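Local atomic coordinates of putative uncharacterized protein lp_3323 (Lactobacillus plantarum, PDB entry 3DC7), a protein that is of unknown function but belongs to the GDSL-like lipase/acylhydrolase family and probably hydrolyses ester bonds, as other SGNH hydrolases do. Residues A[22-27]-A[82-87]; A[58-63]-A[73-78]; A[136-141]-A[184-189]; A[142-147]-A[200-205]; A[115-120]-A[167-172]. All blocks are in the same frame, centred on the assembly; numbering follows the deposited sequence.

Contacts 1, 3 and 5 are buried, contact 4 is partly buried and contact 2 lies at the surface. Contacts 1 and 2 share the parallel sheet: contact 1 pairs strands 24-28 and 85-89, while contact 2 joins the neighbouring strand 56-59 to helix 72-75. Contact 5 packs two helices that both lean on strand 132-136. Contact 3 brings together loops from the later part of the chain, and it touches contact 4, the Asp-x-x-His segment, about 10 Å away between centres. Chemistry follows place: contact 1 combines strand hydrogen bonding with a charged end, contact 2 turns on one arginine's two hydrogen bonds, contacts 3 and 4 mix CH-pi packing with water bridges, and contact 5 is apolar.

Contact 1. Residues A[22-27]-A[82-87]; sequences KRPAWL and DADFIA
Ala25 pairs with Ile86 and Trp26 with Ala87 where strands 24-28 and 85-89 lie side by side in the parallel sheet of the SGNH hydrolase alpha/beta fold. Backbone bonds alternate regularly: Ala25 N to Phe85 O, Ala87 N to Ala25 O and Leu27 N to Ala87 O. Ahead of the strands, charged side chains take over, and Arg23 can be traced atom by atom. Its CB passes near Asp84 OD1 and Asp82 O. Arg23 CD then lies 3.6 Å from Asp82 O, and a bend at chi3 (-43°) sets NE against that carbonyl, with Arg23 NE 2.8 Å from Asp82 O in a nearly straight bond (171°) in the guanidinium plane. CZ follows beside the same carbonyl; Asp82 OD2 is a long, charge-only partner of NE, and OD1 is salt-bridged to Arg54. Arg23 NH2 rests 3.8 Å from Asp84 CB, while NH1 turns to a salt bridge with Glu53. Asp84 grips the backbone of 22-27: its OD2 is 2.8 Å from Lys22 N, and its OD1 is 3.0 Å from Arg23 N, which comes from above the carboxylate plane. Lys22 NZ adds a weak salt bridge to OD2. An alanine in place of Asp84 would probably leave Lys22 N, Arg23 N and Lys22 NZ without these partners. Further along, the edge of Phe85 meets the face of Trp26 in an offset edge-to-face pair (planes at 75°), Phe85 CE2 lying 3.9 Å from Trp26 CH2.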
# COMPACT_ATOMS: atom_id res chain seq x y z
N LYS A 22 18.86 -16.26 -8.21
CA LYS A 22 19.47 -17.52 -8.65
C LYS A 22 19.18 -18.69 -7.72
O LYS A 22 19.17 -19.83 -8.17
CB LYS A 22 20.99 -17.36 -8.82
CG LYS A 22 21.39 -16.19 -9.75
CD LYS A 22 22.92 -15.90 -9.74
CE LYS A 22 23.48 -15.55 -8.34
NZ LYS A 22 22.68 -14.55 -7.56
N ARG A 23 18.95 -18.41 -6.44
CA ARG A 23 18.75 -19.45 -5.42
C ARG A 23 17.57 -19.14 -4.50
O ARG A 23 17.75 -18.98 -3.28
CB ARG A 23 20.03 -19.63 -4.59
CG ARG A 23 21.17 -20.33 -5.34
CD ARG A 23 22.50 -20.33 -4.56
NE ARG A 23 22.80 -19.04 -3.93
CZ ARG A 23 23.37 -18.01 -4.54
NH1 ARG A 23 23.71 -18.08 -5.83
NH2 ARG A 23 23.60 -16.89 -3.87
N PRO A 24 16.35 -19.04 -5.08
CA PRO A 24 15.19 -18.73 -4.25
C PRO A 24 14.81 -19.90 -3.34
O PRO A 24 15.05 -21.06 -3.68
CB PRO A 24 14.08 -18.50 -5.26
CG PRO A 24 14.48 -19.32 -6.45
CD PRO A 24 15.98 -19.23 -6.50
N ALA A 25 14.21 -19.58 -2.20
CA ALA A 25 13.66 -20.60 -1.32
C ALA A 25 12.19 -20.26 -1.05
O ALA A 25 11.86 -19.14 -0.70
CB ALA A 25 14.45 -20.66 -0.03
N TRP A 26 11.33 -21.25 -1.21
CA TRP A 26 9.89 -21.06 -1.16
C TRP A 26 9.29 -21.82 0.01
O TRP A 26 9.20 -23.05 -0.02
CB TRP A 26 9.28 -21.54 -2.48
CG TRP A 26 9.94 -20.94 -3.70
CD1 TRP A 26 10.94 -21.49 -4.45
CD2 TRP A 26 9.64 -19.68 -4.32
NE1 TRP A 26 11.28 -20.66 -5.49
CE2 TRP A 26 10.50 -19.54 -5.44
CE3 TRP A 26 8.73 -18.65 -4.03
CZ2 TRP A 26 10.48 -18.41 -6.27
CZ3 TRP A 26 8.70 -17.52 -4.88
CH2 TRP A 26 9.58 -17.41 -5.97
N LEU A 27 8.92 -21.09 1.06
CA LEU A 27 8.34 -21.71 2.26
C LEU A 27 6.83 -21.53 2.25
O LEU A 27 6.35 -20.40 2.20
CB LEU A 27 8.96 -21.09 3.52
CG LEU A 27 8.50 -21.56 4.90
CD1 LEU A 27 8.85 -23.02 5.15
CD2 LEU A 27 9.07 -20.64 6.00
N ASP A 82 22.64 -20.43 1.91
CA ASP A 82 22.96 -19.50 0.81
C ASP A 82 21.76 -19.18 -0.10
O ASP A 82 21.92 -18.88 -1.29
CB ASP A 82 24.15 -20.03 0.01
CG ASP A 82 23.86 -21.37 -0.65
OD1 ASP A 82 23.02 -22.13 -0.12
OD2 ASP A 82 24.50 -21.66 -1.69
N ALA A 83 20.55 -19.23 0.46
CA ALA A 83 19.36 -18.73 -0.22
C ALA A 83 19.57 -17.25 -0.55
O ALA A 83 20.02 -16.50 0.31
CB ALA A 83 18.15 -18.90 0.66
N ASP A 84 19.27 -16.85 -1.78
CA ASP A 84 19.41 -15.43 -2.15
C ASP A 84 18.07 -14.69 -2.17
O ASP A 84 18.04 -13.47 -2.40
CB ASP A 84 20.18 -15.25 -3.47
CG ASP A 84 19.36 -15.56 -4.70
OD1 ASP A 84 18.30 -16.21 -4.57
OD2 ASP A 84 19.77 -15.16 -5.81
N PHE A 85 16.99 -15.43 -1.94
CA PHE A 85 15.64 -14.89 -1.85
C PHE A 85 14.79 -15.85 -1.02
O PHE A 85 14.86 -17.06 -1.21
CB PHE A 85 15.02 -14.72 -3.25
CG PHE A 85 13.57 -14.26 -3.24
CD1 PHE A 85 13.22 -12.99 -2.76
CD2 PHE A 85 12.57 -15.08 -3.75
CE1 PHE A 85 11.88 -12.57 -2.77
CE2 PHE A 85 11.24 -14.67 -3.76
CZ PHE A 85 10.89 -13.40 -3.28
N ILE A 86 14.01 -15.30 -0.10
CA ILE A 86 13.10 -16.11 0.69
C ILE A 86 11.67 -15.58 0.59
O ILE A 86 11.39 -14.42 0.91
CB ILE A 86 13.53 -16.21 2.18
CG1 ILE A 86 14.90 -16.89 2.28
CG2 ILE A 86 12.48 -16.97 3.00
CD1 ILE A 86 15.71 -16.53 3.53
N ALA A 87 10.78 -16.46 0.16
CA ALA A 87 9.36 -16.17 0.10
C ALA A 87 8.59 -17.07 1.08
O ALA A 87 8.84 -18.28 1.16
CB ALA A 87 8.86 -16.37 -1.31

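Contact 2. Residues A[58-63]-A[73-78]; sequences LGISGS and AVRYQA
Arg75, at the end of helix 72-75, reaches Leu58 and Ser63 with two hydrogen bonds from the edge of one guanidinium. A bend at chi3 (-58°) places its NE. NH1 of Arg75 lies 2.9 Å from Leu58 O in a nearly straight bond (169°); the oxygen is close to the guanidinium plane, but the donor stands 46° out of the carbonyl plane. NH2 of Arg75 is 3.0 Å from Ser63 OG, again close to the plane of the guanidinium. Ser63 OG and Arg75 NE are both bound as well to Asp70 O, which helps to fix the rotation of the planar group. These bonds close a loop at the end of strand 56-59, an outer strand of the parallel sheet: Ile60 to Ser63 form a type II turn, with Gly62 at positive phi. In SGNH hydrolases a glycine in the loop after this strand contributes to the oxyanion hole, and this turn probably holds the equivalent place. Apolar contacts fill in beside the bonds. Ile60 lies over one face of the guanidinium, its CG1 3.6 Å above the plane of Arg75 and offset toward the rim, while Ile60 CD1 comes to 3.4 Å from Arg75 CD. A leucine in place of Arg75 would probably leave Leu58 O and Ser63 OG without these donors and Ile60 without its flat partner. At the outer margin, Leu58 CD2 meets Ala78 CB at 4.2 Å.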
# COMPACT_ATOMS: atom_id res chain seq x y z
N LEU A 58 10.04 -25.67 -0.10
CA LEU A 58 9.75 -26.03 1.29
C LEU A 58 8.25 -25.95 1.59
O LEU A 58 7.84 -25.47 2.65
CB LEU A 58 10.55 -25.15 2.25
CG LEU A 58 12.05 -25.30 2.03
CD1 LEU A 58 12.79 -24.03 2.40
CD2 LEU A 58 12.57 -26.50 2.80
N GLY A 59 7.44 -26.40 0.65
CA GLY A 59 6.00 -26.42 0.82
C GLY A 59 5.58 -27.77 1.36
O GLY A 59 6.14 -28.80 0.97
N ILE A 60 4.62 -27.77 2.28
CA ILE A 60 4.06 -28.99 2.83
C ILE A 60 2.56 -28.78 2.84
O ILE A 60 2.08 -27.80 3.41
CB ILE A 60 4.56 -29.26 4.27
CG1 ILE A 60 6.08 -29.51 4.27
CG2 ILE A 60 3.83 -30.46 4.90
CD1 ILE A 60 6.64 -29.99 5.61
N SER A 61 1.84 -29.68 2.18
CA SER A 61 0.38 -29.69 2.18
C SER A 61 -0.18 -29.57 3.59
O SER A 61 0.22 -30.31 4.49
CB SER A 61 -0.11 -31.00 1.55
OG SER A 61 -1.49 -31.23 1.85
N GLY A 62 -1.07 -28.62 3.78
CA GLY A 62 -1.80 -28.49 5.03
C GLY A 62 -1.12 -27.70 6.12
O GLY A 62 -1.71 -27.48 7.18
N SER A 63 0.11 -27.26 5.86
CA SER A 63 0.95 -26.62 6.88
C SER A 63 0.45 -25.23 7.33
O SER A 63 0.03 -24.41 6.52
CB SER A 63 2.41 -26.55 6.38
OG SER A 63 3.21 -25.69 7.18
N ALA A 73 6.83 -21.75 11.44
CA ALA A 73 7.62 -21.03 12.44
C ALA A 73 8.77 -21.86 13.01
O ALA A 73 9.63 -21.33 13.71
CB ALA A 73 6.73 -20.48 13.54
N VAL A 74 8.79 -23.16 12.70
CA VAL A 74 9.97 -23.99 12.95
C VAL A 74 10.62 -24.47 11.64
O VAL A 74 11.84 -24.48 11.52
CB VAL A 74 9.71 -25.19 13.94
CG1 VAL A 74 8.53 -26.02 13.53
CG2 VAL A 74 10.95 -26.07 14.05
N ARG A 75 9.81 -24.81 10.64
CA ARG A 75 10.34 -25.36 9.40
C ARG A 75 11.25 -24.42 8.61
O ARG A 75 12.04 -24.87 7.77
CB ARG A 75 9.21 -25.84 8.49
CG ARG A 75 8.52 -27.08 8.99
CD ARG A 75 7.71 -27.74 7.89
NE ARG A 75 6.68 -26.88 7.29
CZ ARG A 75 6.79 -26.31 6.10
NH1 ARG A 75 7.88 -26.51 5.37
NH2 ARG A 75 5.81 -25.56 5.62
N TYR A 76 11.15 -23.12 8.88
CA TYR A 76 12.00 -22.12 8.23
C TYR A 76 13.49 -22.41 8.40
O TYR A 76 14.31 -21.92 7.61
CB TYR A 76 11.69 -20.71 8.77
CG TYR A 76 12.39 -20.38 10.08
CD1 TYR A 76 11.76 -20.60 11.30
CD2 TYR A 76 13.68 -19.86 10.09
CE1 TYR A 76 12.38 -20.28 12.51
CE2 TYR A 76 14.33 -19.56 11.29
CZ TYR A 76 13.68 -19.77 12.50
OH TYR A 76 14.32 -19.48 13.68
N GLN A 77 13.83 -23.16 9.45
CA GLN A 77 15.22 -23.46 9.81
C GLN A 77 15.86 -24.43 8.81
O GLN A 77 17.08 -24.64 8.84
CB GLN A 77 15.30 -24.01 11.24
CG GLN A 77 14.63 -23.10 12.26
CD GLN A 77 14.90 -23.46 13.72
OE1 GLN A 77 14.98 -22.58 14.58
NE2 GLN A 77 15.02 -24.75 14.02
N ALA A 78 15.04 -25.00 7.92
CA ALA A 78 15.53 -25.85 6.83
C ALA A 78 15.86 -25.10 5.53
O ALA A 78 16.34 -25.70 4.57
CB ALA A 78 14.52 -26.98 6.53

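Contact 3. Residues A[136-141]-A[184-189]; sequences SAIHIG and AGMTFA
His139, Ile140 and Gly141 pair in turn with Thr187, Phe188 and Ala189, the end-to-end directions of 138-141 and 184-189 differ by 12°, and the backbones close to 3.8 Å between Gly141 CA and Ala189 CA. Neither piece is a strand. They are loops of the SGNH alpha/beta fold: 136-141 leaves strand 132-136, and the other piece lies between helices 180-183 and 191-197. One direct backbone bond ties them, with Phe188 N 2.9 Å from His139 O. Gly141 has no side chain at the narrow end, where a beta carbon would collide with Phe188 O.

Ile138 and Phe188 carry the apolar half. CG2 of Ile138 stands over the centre of the Phe188 ring, 4.0 Å from the centroid and only 3° off the normal, a clear CH-pi contact. Along the other branch, CG1 touches Ala184 CB and CD1 reaches Phe188 CZ at the ring tip. His139 and Thr187 lie side by side pointing the same way, His139 CB 3.3 Å from Thr187 OG1. That hydroxyl accepts from Ala189 N in an ST turn. A chi1 of -162° puts His139 CG anti to the backbone N; His139 ND1, with the acceptor in the ring plane, bonds to Ile140 O at 3.1 Å. Gln159 binds both Ile138 O and Ile140 N, and Tyr173 of the second subunit packs on Thr187. A bridging water completes the seam, accepting from His139 N at 3.0 Å and donating to Met186 O at 2.8 Å.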
# COMPACT_ATOMS: atom_id res chain seq x y z
N SER A 136 0.34 -13.49 1.36
CA SER A 136 -0.89 -14.04 1.95
C SER A 136 -1.94 -14.35 0.88
O SER A 136 -2.02 -13.66 -0.14
CB SER A 136 -1.44 -13.11 3.02
OG SER A 136 -1.80 -11.86 2.46
N ALA A 137 -2.75 -15.37 1.14
CA ALA A 137 -3.61 -16.00 0.13
C ALA A 137 -4.85 -15.22 -0.28
O ALA A 137 -5.34 -14.36 0.44
CB ALA A 137 -4.02 -17.38 0.59
N ILE A 138 -5.33 -15.56 -1.47
CA ILE A 138 -6.64 -15.16 -1.99
C ILE A 138 -7.78 -15.51 -1.01
O ILE A 138 -7.70 -16.51 -0.28
CB ILE A 138 -6.86 -15.83 -3.37
CG1 ILE A 138 -5.78 -15.35 -4.35
CG2 ILE A 138 -8.28 -15.55 -3.94
CD1 ILE A 138 -5.37 -16.39 -5.35
N HIS A 139 -8.79 -14.64 -0.97
CA HIS A 139 -10.05 -14.89 -0.25
C HIS A 139 -10.61 -16.22 -0.74
O HIS A 139 -10.84 -16.40 -1.93
CB HIS A 139 -11.06 -13.76 -0.53
CG HIS A 139 -12.19 -13.69 0.46
ND1 HIS A 139 -12.95 -14.78 0.83
CD2 HIS A 139 -12.69 -12.64 1.15
CE1 HIS A 139 -13.85 -14.41 1.71
NE2 HIS A 139 -13.73 -13.12 1.92
N ILE A 140 -10.80 -17.16 0.18
CA ILE A 140 -11.26 -18.50 -0.21
C ILE A 140 -12.78 -18.60 -0.20
O ILE A 140 -13.46 -17.76 0.38
CB ILE A 140 -10.65 -19.61 0.69
CG1 ILE A 140 -11.20 -19.52 2.12
CG2 ILE A 140 -9.11 -19.58 0.64
CD1 ILE A 140 -10.76 -20.63 3.03
N GLY A 141 -13.30 -19.63 -0.86
CA GLY A 141 -14.74 -19.91 -0.87
C GLY A 141 -15.12 -20.89 0.22
O GLY A 141 -14.36 -21.07 1.18
N ALA A 184 -4.97 -9.54 -5.90
CA ALA A 184 -4.84 -10.60 -6.93
C ALA A 184 -5.79 -10.43 -8.12
O ALA A 184 -5.52 -10.94 -9.21
CB ALA A 184 -5.05 -11.96 -6.30
N GLY A 185 -6.90 -9.73 -7.90
CA GLY A 185 -7.89 -9.47 -8.92
C GLY A 185 -9.09 -10.39 -8.86
O GLY A 185 -9.99 -10.28 -9.69
N MSE A 186 -9.11 -11.30 -7.88
CA MSE A 186 -10.12 -12.36 -7.79
C MSE A 186 -10.37 -12.79 -6.36
O MSE A 186 -9.55 -12.57 -5.47
CB MSE A 186 -9.67 -13.58 -8.60
CG MSE A 186 -8.44 -14.28 -8.05
SE MSE A 186 -7.44 -15.38 -9.35
CE MSE A 186 -7.36 -14.09 -10.83
N THR A 187 -11.53 -13.41 -6.14
CA THR A 187 -11.86 -14.07 -4.88
C THR A 187 -12.52 -15.41 -5.18
O THR A 187 -13.39 -15.49 -6.06
CB THR A 187 -12.76 -13.17 -3.98
OG1 THR A 187 -13.33 -13.94 -2.91
CG2 THR A 187 -13.90 -12.52 -4.78
N PHE A 188 -12.11 -16.46 -4.49
CA PHE A 188 -12.74 -17.78 -4.67
C PHE A 188 -14.13 -17.91 -4.03
O PHE A 188 -14.84 -18.89 -4.25
CB PHE A 188 -11.81 -18.92 -4.22
CG PHE A 188 -10.50 -18.98 -4.98
CD1 PHE A 188 -10.37 -18.39 -6.23
CD2 PHE A 188 -9.42 -19.66 -4.45
CE1 PHE A 188 -9.16 -18.44 -6.92
CE2 PHE A 188 -8.21 -19.73 -5.14
CZ PHE A 188 -8.08 -19.10 -6.38
N ALA A 189 -14.51 -16.90 -3.25
CA ALA A 189 -15.88 -16.79 -2.71
C ALA A 189 -16.94 -16.45 -3.77
O ALA A 189 -18.14 -16.46 -3.49
CB ALA A 189 -15.90 -15.78 -1.59
O HOH W 1 -8.95 -12.22 -2.79

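Contact 4. Residues A[142-147]-A[200-205]; sequences SDFGGS and DTLHPN
Phe144 meets segment 200-205 with its ring: Leu202 CD2 sits over the centre of one face, 3.5 Å from the Phe144 centroid and 6° off the normal, a close CH-pi contact. The segment carries the Asp-x-x-His sequence of SGNH hydrolases, in which the acid and histidine accompany the serine of the GDS motif in the catalytic triad; Asp200 and His203 probably hold those places. At the phenyl edge Asp200 OD2 lies 3.5 Å from Phe144 CD1. His203 approaches with NE2 near Phe144 CE1, its plane turned 76° from the phenyl ring in an oblique pairing, and CE1 of Phe144 faces the His203 edge. The His203 ring has Leu202 CG over one face and Asp200 OD2 at its edge, in plane. A chi1 of -179° sets Phe144 CG anti to the backbone N, directing the side chain toward 200-205, and Phe148 adds an edge-to-face partner.

Asp200 OD1 accepts from two backbone donors. The bond from Leu202 N, on the anti side, makes an Asx turn; the one from His203 N, on the syn lone pair, extends it to an Asx motif. Thr201, at positive phi, links this turn to the other loop. A water bridges the two, accepting from Phe144 N at 3.0 Å and donating to Thr201 OG1 at 3.0 Å. Thr201 CG2 lies near Asp143 CB and OD2. Thr201 OG1 itself donates to Asp200 O at 2.7 Å, on a lone pair in the carbonyl plane, and accepts from Asp143 N at 3.1 Å.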
# COMPACT_ATOMS: atom_id res chain seq x y z
N SER A 142 -16.28 -21.52 0.07
CA SER A 142 -16.86 -22.35 1.12
C SER A 142 -17.01 -23.83 0.76
O SER A 142 -17.68 -24.58 1.46
CB SER A 142 -18.23 -21.80 1.53
OG SER A 142 -18.08 -20.70 2.41
N ASP A 143 -16.39 -24.25 -0.34
CA ASP A 143 -16.67 -25.56 -0.89
C ASP A 143 -15.59 -26.61 -0.65
O ASP A 143 -15.75 -27.75 -1.06
CB ASP A 143 -17.00 -25.45 -2.38
CG ASP A 143 -18.31 -24.70 -2.64
OD1 ASP A 143 -19.22 -24.72 -1.76
OD2 ASP A 143 -18.44 -24.09 -3.73
N PHE A 144 -14.50 -26.23 0.02
CA PHE A 144 -13.41 -27.17 0.31
C PHE A 144 -13.74 -28.21 1.41
O PHE A 144 -13.47 -29.39 1.23
CB PHE A 144 -12.10 -26.44 0.66
CG PHE A 144 -10.95 -27.36 0.94
CD1 PHE A 144 -10.27 -28.00 -0.10
CD2 PHE A 144 -10.56 -27.62 2.26
CE1 PHE A 144 -9.20 -28.87 0.16
CE2 PHE A 144 -9.49 -28.49 2.54
CZ PHE A 144 -8.81 -29.11 1.49
N GLY A 145 -14.28 -27.76 2.54
CA GLY A 145 -14.57 -28.65 3.66
C GLY A 145 -14.07 -28.09 4.98
O GLY A 145 -13.46 -27.02 5.01
N GLY A 146 -14.32 -28.82 6.08
CA GLY A 146 -13.90 -28.38 7.41
C GLY A 146 -14.29 -26.93 7.68
O GLY A 146 -15.41 -26.53 7.34
N SER A 147 -13.37 -26.16 8.26
CA SER A 147 -13.63 -24.76 8.60
C SER A 147 -13.13 -23.81 7.52
O SER A 147 -12.87 -22.62 7.79
CB SER A 147 -12.98 -24.38 9.93
OG SER A 147 -13.44 -25.20 11.00
N ASP A 200 -11.10 -25.86 -6.20
CA ASP A 200 -12.05 -26.28 -5.17
C ASP A 200 -12.45 -25.14 -4.22
O ASP A 200 -12.90 -25.40 -3.09
CB ASP A 200 -11.39 -27.40 -4.35
CG ASP A 200 -10.02 -27.00 -3.83
OD1 ASP A 200 -9.72 -25.78 -3.80
OD2 ASP A 200 -9.22 -27.88 -3.47
N THR A 201 -12.27 -23.91 -4.69
CA THR A 201 -12.46 -22.66 -3.91
C THR A 201 -11.39 -22.39 -2.85
O THR A 201 -11.55 -21.47 -2.05
CB THR A 201 -13.88 -22.49 -3.28
OG1 THR A 201 -13.97 -23.21 -2.04
CG2 THR A 201 -14.99 -22.90 -4.25
N LEU A 202 -10.32 -23.19 -2.85
CA LEU A 202 -9.18 -22.95 -1.96
C LEU A 202 -7.83 -22.95 -2.71
O LEU A 202 -7.06 -21.99 -2.59
CB LEU A 202 -9.17 -23.96 -0.80
CG LEU A 202 -7.89 -24.07 0.05
CD1 LEU A 202 -7.61 -22.83 0.88
CD2 LEU A 202 -7.91 -25.31 0.95
N HIS A 203 -7.55 -24.01 -3.46
CA HIS A 203 -6.29 -24.13 -4.18
C HIS A 203 -6.40 -23.50 -5.55
O HIS A 203 -7.37 -23.75 -6.25
CB HIS A 203 -5.89 -25.61 -4.35
CG HIS A 203 -5.76 -26.35 -3.06
ND1 HIS A 203 -4.68 -26.19 -2.22
CD2 HIS A 203 -6.58 -27.24 -2.46
CE1 HIS A 203 -4.84 -26.95 -1.15
NE2 HIS A 203 -5.99 -27.60 -1.28
N PRO A 204 -5.42 -22.67 -5.94
CA PRO A 204 -5.41 -22.18 -7.31
C PRO A 204 -5.18 -23.33 -8.27
O PRO A 204 -4.46 -24.28 -7.94
CB PRO A 204 -4.21 -21.22 -7.33
CG PRO A 204 -3.96 -20.86 -5.94
CD PRO A 204 -4.32 -22.09 -5.15
N ASN A 205 -5.82 -23.28 -9.43
CA ASN A 205 -5.47 -24.19 -10.51
C ASN A 205 -4.28 -23.61 -11.31
O ASN A 205 -3.65 -22.65 -10.86
CB ASN A 205 -6.70 -24.46 -11.39
CG ASN A 205 -7.21 -23.21 -12.08
OD1 ASN A 205 -6.50 -22.20 -12.15
ND2 ASN A 205 -8.44 -23.26 -12.57
O HOH W 2 -13.37 -23.55 0.87

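Contact 5. Residues A[115-120]-A[167-172]; sequences ALMMLL and AQMTAD
Met169 reaches across from helix 159-173 between Leu116, Met117 and Leu120 of helix 112-126; Met169 and Met117 are both selenomethionine. The axes of these short segments approach to 9.8 Å at 30° in the same general direction. The two helices are successive beta-alpha-beta connections of the alpha/beta fold, and Leu116, Leu120 and Thr170 also lean on Phe134 of strand 132-136.

The tight part centres on Met169. Leu120 CD1 comes to 3.4 Å from Met169 O and also touches Met169 CB. Leu116 CD1 rests 3.8 Å from Met169 CG. Bends at chi2 (-55°) and chi3 (-60°) fold the chain back, so that Met169 CE reaches the first side-chain carbon of its neighbour, 3.6 Å from Met117 CB. Leu116 and Met117 each cross Met169 at a slant.

The more open margin is at Met117, partly exposed, which extends its own CE to 4.0 Å from Met169 CE. Leu120 CD2 and Thr170 CG2, 4.4 Å apart, make a looser contact that is still buried. Polar groups nearby look elsewhere: Thr170 OG1 is bonded to Ile166 O and weakly to a sulfate, probably from the crystallisation liquor, and Asp172 OD1 to Tyr181 of the third subunit. Because the side chains that meet are apolar, the two segments are probably held by complementary shape and burial of hydrocarbon, while just outside them Gln168 OE1 and Tyr113 OH give the same helices a polar tie.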
# COMPACT_ATOMS: atom_id res chain seq x y z
N ALA A 115 3.36 -17.00 16.39
CA ALA A 115 4.12 -17.77 15.41
C ALA A 115 4.75 -16.91 14.31
O ALA A 115 5.90 -17.15 13.94
CB ALA A 115 3.29 -18.88 14.84
N LEU A 116 4.03 -15.90 13.82
CA LEU A 116 4.62 -14.86 12.96
C LEU A 116 5.86 -14.19 13.58
O LEU A 116 6.88 -14.05 12.91
CB LEU A 116 3.59 -13.79 12.58
CG LEU A 116 2.49 -14.22 11.60
CD1 LEU A 116 1.34 -13.22 11.59
CD2 LEU A 116 3.07 -14.41 10.20
N MSE A 117 5.77 -13.80 14.85
CA MSE A 117 6.90 -13.16 15.53
C MSE A 117 8.18 -14.02 15.52
O MSE A 117 9.27 -13.54 15.21
CB MSE A 117 6.55 -12.78 16.97
CG MSE A 117 7.75 -12.21 17.72
SE MSE A 117 7.32 -11.62 19.52
CE MSE A 117 6.13 -10.09 19.11
N MSE A 118 8.03 -15.30 15.85
CA MSE A 118 9.17 -16.18 15.85
C MSE A 118 9.68 -16.46 14.44
O MSE A 118 10.89 -16.49 14.23
CB MSE A 118 8.86 -17.45 16.60
CG MSE A 118 8.85 -17.22 18.09
SE MSE A 118 8.01 -18.74 18.91
CE MSE A 118 9.62 -19.86 19.05
N LEU A 119 8.76 -16.64 13.49
CA LEU A 119 9.15 -16.82 12.10
C LEU A 119 9.97 -15.62 11.62
O LEU A 119 11.09 -15.78 11.17
CB LEU A 119 7.93 -17.01 11.20
CG LEU A 119 7.99 -17.85 9.90
CD1 LEU A 119 6.98 -17.32 8.90
CD2 LEU A 119 9.34 -17.94 9.25
N LEU A 120 9.40 -14.43 11.74
CA LEU A 120 10.04 -13.18 11.32
C LEU A 120 11.37 -12.88 12.03
O LEU A 120 12.29 -12.38 11.40
CB LEU A 120 9.08 -12.00 11.51
CG LEU A 120 7.90 -12.00 10.54
CD1 LEU A 120 6.79 -11.07 11.01
CD2 LEU A 120 8.37 -11.68 9.13
N ALA A 167 -0.11 -8.45 7.93
CA ALA A 167 0.24 -7.06 7.62
C ALA A 167 0.89 -6.37 8.83
O ALA A 167 1.96 -5.77 8.69
CB ALA A 167 -0.95 -6.29 7.11
N GLN A 168 0.27 -6.47 10.01
CA GLN A 168 0.84 -5.83 11.21
C GLN A 168 2.20 -6.39 11.62
O GLN A 168 3.12 -5.61 11.87
CB GLN A 168 -0.10 -5.92 12.41
CG GLN A 168 -1.44 -5.18 12.24
CD GLN A 168 -2.53 -5.71 13.19
OE1 GLN A 168 -2.23 -6.33 14.22
NE2 GLN A 168 -3.80 -5.45 12.84
N MSE A 169 2.33 -7.70 11.69
CA MSE A 169 3.58 -8.35 12.11
C MSE A 169 4.71 -8.14 11.10
O MSE A 169 5.83 -7.88 11.51
CB MSE A 169 3.41 -9.84 12.37
CG MSE A 169 2.56 -10.17 13.57
SE MSE A 169 3.22 -9.28 15.18
CE MSE A 169 5.01 -10.03 15.29
N THR A 170 4.44 -8.28 9.81
CA THR A 170 5.51 -8.06 8.81
C THR A 170 6.08 -6.65 8.89
O THR A 170 7.28 -6.46 8.73
CB THR A 170 5.11 -8.38 7.37
OG1 THR A 170 3.92 -7.66 7.02
CG2 THR A 170 4.85 -9.85 7.21
N ALA A 171 5.20 -5.67 9.16
CA ALA A 171 5.56 -4.27 9.31
C ALA A 171 6.63 -4.06 10.37
O ALA A 171 7.60 -3.34 10.14
CB ALA A 171 4.34 -3.43 9.61
N ASP A 172 6.45 -4.70 11.52
CA ASP A 172 7.39 -4.58 12.63
C ASP A 172 8.81 -5.13 12.36
O ASP A 172 9.75 -4.82 13.10
CB ASP A 172 6.82 -5.26 13.87
CG ASP A 172 5.69 -4.48 14.48
OD1 ASP A 172 5.59 -3.24 14.27
OD2 ASP A 172 4.89 -5.11 15.20